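Local coordinates for DUF1573 domain-containing protein (Porphyromonas gingivalis, PDB 2QSV) that is of unknown function but may have cysteine-type peptidase activity, its C-terminal part forming two Ig-like beta-sandwich domains, at residues L35-V40 against F53-R58; G133-A138 against R180-P185; G148-H153 against I203-Q208. All coordinates share one frame; numbering follows the deposited sequence.

Contact 1: residues L35-V40 against F53-R58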
# COMPACT_ATOMS: atom_id res chain seq x y z
N LEU A 35 0.29 18.43 24.86
CA LEU A 35 -0.47 18.03 23.68
C LEU A 35 -1.58 17.07 24.10
O LEU A 35 -1.34 16.08 24.79
CB LEU A 35 0.41 17.41 22.60
CG LEU A 35 1.16 18.36 21.67
CD1 LEU A 35 1.72 17.59 20.47
CD2 LEU A 35 0.25 19.53 21.23
N GLN A 36 -2.80 17.40 23.72
CA GLN A 36 -3.90 16.47 23.84
C GLN A 36 -4.09 15.76 22.50
O GLN A 36 -4.27 16.41 21.46
CB GLN A 36 -5.17 17.18 24.25
CG GLN A 36 -6.25 16.21 24.71
CD GLN A 36 -5.96 15.67 26.10
OE1 GLN A 36 -6.38 14.55 26.45
NE2 GLN A 36 -5.26 16.46 26.91
N VAL A 37 -4.02 14.43 22.52
CA VAL A 37 -4.01 13.63 21.28
C VAL A 37 -5.19 12.67 21.23
O VAL A 37 -5.43 11.91 22.17
CB VAL A 37 -2.69 12.86 21.08
CG1 VAL A 37 -2.69 12.15 19.72
CG2 VAL A 37 -1.51 13.80 21.17
N ALA A 38 -5.95 12.74 20.14
CA ALA A 38 -6.99 11.78 19.88
C ALA A 38 -6.73 11.11 18.53
O ALA A 38 -6.43 11.76 17.53
CB ALA A 38 -8.35 12.44 19.92
N VAL A 39 -6.79 9.78 18.53
CA VAL A 39 -6.83 8.99 17.31
C VAL A 39 -8.29 9.00 16.88
O VAL A 39 -9.12 8.25 17.39
CB VAL A 39 -6.34 7.54 17.57
CG1 VAL A 39 -6.36 6.73 16.27
CG2 VAL A 39 -4.93 7.53 18.18
N VAL A 40 -8.60 9.87 15.93
CA VAL A 40 -10.01 10.11 15.56
C VAL A 40 -10.58 9.12 14.53
O VAL A 40 -11.80 8.98 14.41
CB VAL A 40 -10.25 11.60 15.15
CG1 VAL A 40 -10.05 12.53 16.36
CG2 VAL A 40 -9.34 12.03 14.03
N PHE A 53 -5.27 9.89 24.60
CA PHE A 53 -4.25 10.01 25.62
C PHE A 53 -3.68 11.42 25.76
O PHE A 53 -3.83 12.24 24.85
CB PHE A 53 -3.12 9.03 25.34
CG PHE A 53 -2.57 9.10 23.95
CD1 PHE A 53 -3.16 8.35 22.92
CD2 PHE A 53 -1.46 9.88 23.67
CE1 PHE A 53 -2.64 8.39 21.64
CE2 PHE A 53 -0.92 9.93 22.38
CZ PHE A 53 -1.52 9.17 21.36
N ARG A 54 -3.04 11.68 26.91
CA ARG A 54 -2.19 12.88 27.09
C ARG A 54 -0.69 12.64 26.94
O ARG A 54 -0.16 11.60 27.35
CB ARG A 54 -2.41 13.49 28.47
CG ARG A 54 -3.02 14.88 28.44
CD ARG A 54 -4.40 14.86 29.08
NE ARG A 54 -4.69 16.15 29.72
CZ ARG A 54 -5.91 16.60 30.02
NH1 ARG A 54 -7.01 15.88 29.73
NH2 ARG A 54 -6.05 17.79 30.60
N LEU A 55 0.00 13.64 26.40
CA LEU A 55 1.44 13.57 26.12
C LEU A 55 2.20 14.77 26.67
O LEU A 55 1.85 15.92 26.40
CB LEU A 55 1.72 13.60 24.62
CG LEU A 55 1.84 12.38 23.71
CD1 LEU A 55 2.33 12.89 22.34
CD2 LEU A 55 2.78 11.32 24.27
N GLN A 56 3.29 14.49 27.39
CA GLN A 56 4.04 15.54 28.09
C GLN A 56 5.07 16.31 27.25
O GLN A 56 4.99 17.56 27.13
CB GLN A 56 4.71 14.94 29.34
CG GLN A 56 3.93 13.75 29.98
CD GLN A 56 2.79 14.20 30.90
OE1 GLN A 56 3.02 14.83 31.94
NE2 GLN A 56 1.55 13.87 30.52
N ALA A 57 6.07 15.63 26.70
CA ALA A 57 7.19 16.35 26.10
C ALA A 57 8.07 15.33 25.46
O ALA A 57 7.94 14.12 25.74
CB ALA A 57 7.97 17.11 27.17
N ARG A 58 8.95 15.82 24.59
CA ARG A 58 9.92 14.98 23.89
C ARG A 58 9.33 14.06 22.82
O ARG A 58 8.59 14.52 21.92
CB ARG A 58 10.77 14.18 24.91
CG ARG A 58 12.17 14.75 25.08
CD ARG A 58 12.16 16.30 25.08
NE ARG A 58 13.34 16.89 24.44
CZ ARG A 58 14.60 16.71 24.85
NH1 ARG A 58 14.86 15.94 25.92
NH2 ARG A 58 15.60 17.31 24.20
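Val37 CB lies over a face of the Phe53 ring, 4.1 Å from its centroid and 28° off its normal, a CH-pi contact, and Val37 O stands above the ring plane, offset toward the rim. Leu55 CG lies at the edge of the ring, in its plane, and Val39 CG2 approaches CE1 obliquely. The second flat pair, the Gln36 amide and the Arg54 guanidinium, meets with the two planes 86° apart, Gln36 NE2 over a guanidinium face; the model brings the two side chains too close together, so the details of this approach are doubtful. Both pairs belong to the antiparallel ladder between strands 35-41 and 52-55, the latter being an outermost strand of the mixed sheet in an Ig-like beta sandwich of the E-set type. Leu35 with Leu55 and Val37 with Phe53 are hydrogen-bonded pairs, and Gln36 with Arg54 is the non-hydrogen-bonded pair between them. Phe53 N and Val37 O are 3.2 Å apart, as are Leu55 N and Leu35 O, whereas the bond from Leu35 N to Leu55 O is weak. Leu35, Val37, Phe53 and Leu55 share the buried face. There Phe53 touches Val27 and Leu63 of the other sheet, so the ring bridges the two layers of the sandwich, while Gln36 and Arg54 lie on the more exposed face. On the far side of strand 35-41, strand 76-87 continues the sheet through backbone bonds such as Gln36 with Thr87. Chi1 of 51° sets Phe53 CG between its backbone N and carbonyl carbon, and the ring lies side by side with Val37, the two side chains pointing the same way. Their closest approach is 3.6 Å, from Val37 CG1 to Phe53 CZ.

Contact 2: residues G133-A138 against R180-P185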
# COMPACT_ATOMS: atom_id res chain seq x y z
N GLY A 133 10.27 13.84 -22.54
CA GLY A 133 9.16 14.80 -22.51
C GLY A 133 7.76 14.43 -22.98
O GLY A 133 6.88 15.30 -23.06
N GLU A 134 7.51 13.15 -23.26
CA GLU A 134 6.17 12.72 -23.69
C GLU A 134 5.65 11.54 -22.83
O GLU A 134 6.44 10.66 -22.46
CB GLU A 134 6.25 12.33 -25.17
CG GLU A 134 7.53 11.58 -25.54
CD GLU A 134 7.45 10.91 -26.91
OE1 GLU A 134 7.03 11.60 -27.88
OE2 GLU A 134 7.80 9.70 -27.00
N THR A 135 4.35 11.53 -22.50
CA THR A 135 3.79 10.41 -21.72
C THR A 135 3.92 9.12 -22.53
O THR A 135 3.44 9.04 -23.66
CB THR A 135 2.36 10.60 -21.23
OG1 THR A 135 2.27 11.83 -20.51
CG2 THR A 135 1.95 9.45 -20.28
N THR A 136 4.60 8.14 -21.94
CA THR A 136 5.00 6.96 -22.65
C THR A 136 4.27 5.73 -22.08
O THR A 136 4.24 5.50 -20.88
CB THR A 136 6.51 6.83 -22.60
OG1 THR A 136 7.07 8.07 -23.05
CG2 THR A 136 7.04 5.70 -23.49
N LYS A 137 3.65 5.00 -22.99
CA LYS A 137 2.91 3.81 -22.70
C LYS A 137 3.72 2.55 -22.95
O LYS A 137 4.58 2.51 -23.80
CB LYS A 137 1.65 3.77 -23.57
CG LYS A 137 0.59 4.77 -23.20
CD LYS A 137 -0.55 4.67 -24.24
CE LYS A 137 -1.58 5.77 -24.05
NZ LYS A 137 -2.88 5.38 -24.67
N ALA A 138 3.44 1.52 -22.16
CA ALA A 138 3.97 0.19 -22.41
C ALA A 138 2.89 -0.82 -22.02
O ALA A 138 1.89 -0.47 -21.40
CB ALA A 138 5.28 -0.04 -21.62
N ARG A 180 -1.67 -2.33 -18.88
CA ARG A 180 -1.27 -1.14 -19.64
C ARG A 180 -0.55 -0.19 -18.67
O ARG A 180 -1.14 0.24 -17.73
CB ARG A 180 -2.49 -0.38 -20.17
CG ARG A 180 -3.52 -1.25 -20.89
CD ARG A 180 -3.07 -1.65 -22.19
NE ARG A 180 -4.16 -2.30 -22.94
CZ ARG A 180 -4.10 -2.53 -24.25
NH1 ARG A 180 -3.03 -2.11 -24.91
NH2 ARG A 180 -5.08 -3.17 -24.90
N ILE A 181 0.68 0.18 -18.98
CA ILE A 181 1.54 0.98 -18.12
C ILE A 181 1.75 2.33 -18.83
O ILE A 181 1.86 2.39 -20.07
CB ILE A 181 2.86 0.22 -17.88
CG1 ILE A 181 2.55 -1.06 -17.08
CG2 ILE A 181 3.96 1.11 -17.17
CD1 ILE A 181 3.59 -2.15 -17.24
N ALA A 182 1.73 3.41 -18.06
CA ALA A 182 2.11 4.74 -18.59
C ALA A 182 3.02 5.48 -17.59
O ALA A 182 2.77 5.44 -16.37
CB ALA A 182 0.86 5.56 -18.95
N VAL A 183 4.11 6.06 -18.09
CA VAL A 183 5.01 6.91 -17.28
C VAL A 183 4.92 8.36 -17.79
O VAL A 183 5.02 8.58 -19.00
CB VAL A 183 6.47 6.38 -17.22
CG1 VAL A 183 7.47 7.42 -16.53
CG2 VAL A 183 6.50 5.07 -16.48
N ASP A 184 4.68 9.30 -16.88
CA ASP A 184 4.50 10.72 -17.19
C ASP A 184 5.80 11.48 -16.83
O ASP A 184 6.05 11.74 -15.64
CB ASP A 184 3.29 11.30 -16.44
CG ASP A 184 2.81 12.69 -16.98
OD1 ASP A 184 3.57 13.43 -17.65
OD2 ASP A 184 1.64 13.05 -16.70
N PRO A 185 6.63 11.80 -17.84
CA PRO A 185 7.90 12.50 -17.59
C PRO A 185 7.69 13.93 -17.05
O PRO A 185 8.61 14.46 -16.43
CB PRO A 185 8.56 12.55 -18.98
CG PRO A 185 7.45 12.49 -19.92
CD PRO A 185 6.40 11.60 -19.29
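This is a central antiparallel strand pairing, with Thr136 opposite Val183 and Ala138 opposite Ile181, inside the four-stranded sheet of the second sandwich. Four backbone hydrogen bonds make the ladder; Val183 N to Thr136 O and Ile181 N to Ala138 O both measure 2.8 Å. Lys137 and Ala182 form the non-hydrogen-bonded pair between them, their CA atoms 4.3 Å apart. Strands 136-144 and 176-183 are thus the two inner strands of an Ig-like sheet, flanked by 120-121 and 162-166; Ile181 and Val183 turn inward onto Ile200 and Ile196 of the opposite sheet. Where the ladder ends, Thr135 CG2, anti to its backbone N, rests 3.4 Å from Val183 O. Beyond it the Pro185 ring lies against the incoming chain, with CG 3.3 Å from Glu134 O. That carbonyl also accepts the Thr136 hydroxyl: OG1 stands 2.7 Å from Glu134 O, above the carbonyl plane by 39°, which ties Thr136 to the residue two before it. Asp184 occupies the N-cap of helix 185-190, its OD1 receiving a weak bond from Gln186 N.

Contact 3: residues G148-H153 against I203-Q208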
# COMPACT_ATOMS: atom_id res chain seq x y z
N GLY A 148 -6.70 -23.15 -12.65
CA GLY A 148 -7.86 -22.37 -12.30
C GLY A 148 -7.73 -20.95 -12.85
O GLY A 148 -6.70 -20.58 -13.43
N PRO A 149 -8.79 -20.14 -12.66
CA PRO A 149 -8.78 -18.75 -13.11
C PRO A 149 -7.80 -17.94 -12.24
O PRO A 149 -7.78 -18.08 -11.00
CB PRO A 149 -10.24 -18.26 -12.88
CG PRO A 149 -10.83 -19.21 -11.91
CD PRO A 149 -10.04 -20.49 -11.93
N LEU A 150 -6.98 -17.14 -12.90
CA LEU A 150 -6.08 -16.21 -12.24
C LEU A 150 -6.84 -14.94 -11.99
O LEU A 150 -7.39 -14.35 -12.95
CB LEU A 150 -4.88 -15.94 -13.13
CG LEU A 150 -3.84 -14.89 -12.66
CD1 LEU A 150 -3.09 -15.36 -11.39
CD2 LEU A 150 -2.83 -14.60 -13.83
N ARG A 151 -6.92 -14.53 -10.72
CA ARG A 151 -7.60 -13.32 -10.32
C ARG A 151 -6.62 -12.24 -9.85
O ARG A 151 -5.74 -12.55 -9.05
CB ARG A 151 -8.55 -13.65 -9.17
CG ARG A 151 -9.67 -14.64 -9.57
CD ARG A 151 -10.52 -15.01 -8.35
NE ARG A 151 -11.27 -16.23 -8.63
CZ ARG A 151 -12.29 -16.30 -9.48
NH1 ARG A 151 -12.70 -15.21 -10.13
NH2 ARG A 151 -12.92 -17.45 -9.69
N LEU A 152 -6.78 -11.03 -10.36
CA LEU A 152 -5.92 -9.92 -10.00
C LEU A 152 -6.71 -9.10 -9.01
O LEU A 152 -7.58 -8.32 -9.41
CB LEU A 152 -5.52 -9.07 -11.23
CG LEU A 152 -4.94 -9.76 -12.45
CD1 LEU A 152 -4.51 -8.75 -13.54
CD2 LEU A 152 -3.80 -10.75 -12.13
N HIS A 153 -6.47 -9.35 -7.73
CA HIS A 153 -7.24 -8.68 -6.70
C HIS A 153 -6.93 -7.18 -6.63
O HIS A 153 -7.82 -6.39 -6.36
CB HIS A 153 -6.98 -9.31 -5.34
CG HIS A 153 -7.26 -10.77 -5.30
ND1 HIS A 153 -8.48 -11.29 -5.67
CD2 HIS A 153 -6.50 -11.81 -4.90
CE1 HIS A 153 -8.46 -12.60 -5.47
NE2 HIS A 153 -7.27 -12.94 -5.01
N ILE A 203 -1.51 -8.07 -6.31
CA ILE A 203 -1.96 -9.14 -5.43
C ILE A 203 -2.91 -10.05 -6.24
O ILE A 203 -3.83 -9.56 -6.85
CB ILE A 203 -2.61 -8.60 -4.17
CG1 ILE A 203 -1.49 -7.93 -3.30
CG2 ILE A 203 -3.29 -9.76 -3.37
CD1 ILE A 203 -1.92 -7.40 -2.03
N CYS A 204 -2.65 -11.35 -6.23
CA CYS A 204 -3.35 -12.29 -7.10
C CYS A 204 -3.46 -13.59 -6.38
O CYS A 204 -2.87 -13.79 -5.30
CB CYS A 204 -2.61 -12.46 -8.45
SG CYS A 204 -0.98 -13.18 -8.27
N ASN A 205 -4.17 -14.53 -7.00
CA ASN A 205 -4.43 -15.81 -6.38
C ASN A 205 -3.47 -16.86 -6.87
O ASN A 205 -3.87 -18.01 -7.06
CB ASN A 205 -5.91 -16.23 -6.59
CG ASN A 205 -6.23 -16.57 -8.04
OD1 ASN A 205 -5.50 -16.17 -8.96
ND2 ASN A 205 -7.30 -17.38 -8.25
N ASP A 206 -2.21 -16.46 -7.13
CA ASP A 206 -1.12 -17.40 -7.38
C ASP A 206 -0.56 -17.86 -6.00
O ASP A 206 0.06 -17.07 -5.30
CB ASP A 206 -0.06 -16.74 -8.28
CG ASP A 206 1.14 -17.63 -8.61
OD1 ASP A 206 1.42 -18.64 -7.92
OD2 ASP A 206 1.86 -17.30 -9.58
N PRO A 207 -0.76 -19.15 -5.63
CA PRO A 207 -0.41 -19.60 -4.28
C PRO A 207 1.11 -19.53 -3.98
O PRO A 207 1.47 -19.37 -2.84
CB PRO A 207 -0.89 -21.06 -4.27
CG PRO A 207 -1.93 -21.11 -5.41
CD PRO A 207 -1.31 -20.24 -6.45
N GLN A 208 1.95 -19.62 -5.00
CA GLN A 208 3.39 -19.55 -4.90
C GLN A 208 3.98 -18.13 -4.82
O GLN A 208 5.12 -17.99 -4.44
CB GLN A 208 4.03 -20.25 -6.09
CG GLN A 208 4.04 -21.79 -6.02
CD GLN A 208 2.64 -22.37 -6.29
OE1 GLN A 208 2.07 -23.08 -5.44
NE2 GLN A 208 2.05 -22.04 -7.48
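Strands 150-157 and 195-204 run antiparallel, with Leu152 and Cys204 as a non-hydrogen-bonded pair whose CA atoms lie 4.5 Å apart. Backbone bonds flank this pair, from Asn205 N to Arg151 O and, weakly, from His153 N to Ile203 O. Past Cys204 the segment 203-208 leaves the strand, and the Asn205 side chain takes over the pairing. Chi1 (69°) sets its CG between the backbone N and the carbonyl carbon; from there the amide meets the backbone of 149-151 at two points. ND2 donates to Pro149 O over 2.9 Å along a nearly straight line of 173°, the acceptor lying in the amide plane. OD1 receives Arg151 N at 2.8 Å, although that donor stands well above the carbonyl plane. Leu150 CD1 comes within 3.5 Å of Asn205 OD1. Inside the Ig-like sandwich, Leu150 CD1 and Leu152 CD2 each come to 4.2 Å from Cys204 CB, next to Met120. Across the pairing, the His153 imidazole is turned 77° from the Asn205 amide; Arg151 O lies over the centre of one ring face, and His153 NE2 comes to 3.9 Å from Asn205 CB. NE2 is hydrogen-bonded to Asp107, and the ring touches Pro75 of the first domain, which places this end of the pairing at the junction of the two domains. A buried amide with both its N-H donor and its carbonyl engaged thus stands in for backbone at the strand end, so Pro149 O and Arg151 N keep partners after the regular ladder has stopped.

Overall arrangement
Contact 1 belongs to the first Ig-like domain, and contacts 2 and 3 share the second. Contact 1 lies on the opposite side of the chain's centre from both others, its centre about 44 Å from that of contact 2 and 43 Å from that of contact 3. Within the second domain contact 2 pairs strands of one sheet and contact 3 strands of the other; their centres are about 27 Å apart and their nearest atoms about 9 Å. Their segments alternate along the chain, so each contact has one segment lying in sequence between those of the other. The sodium ion, bound at Thr157, Asn159 and Leu162, lies about 9 Å from the Asp184 side chain of contact 2.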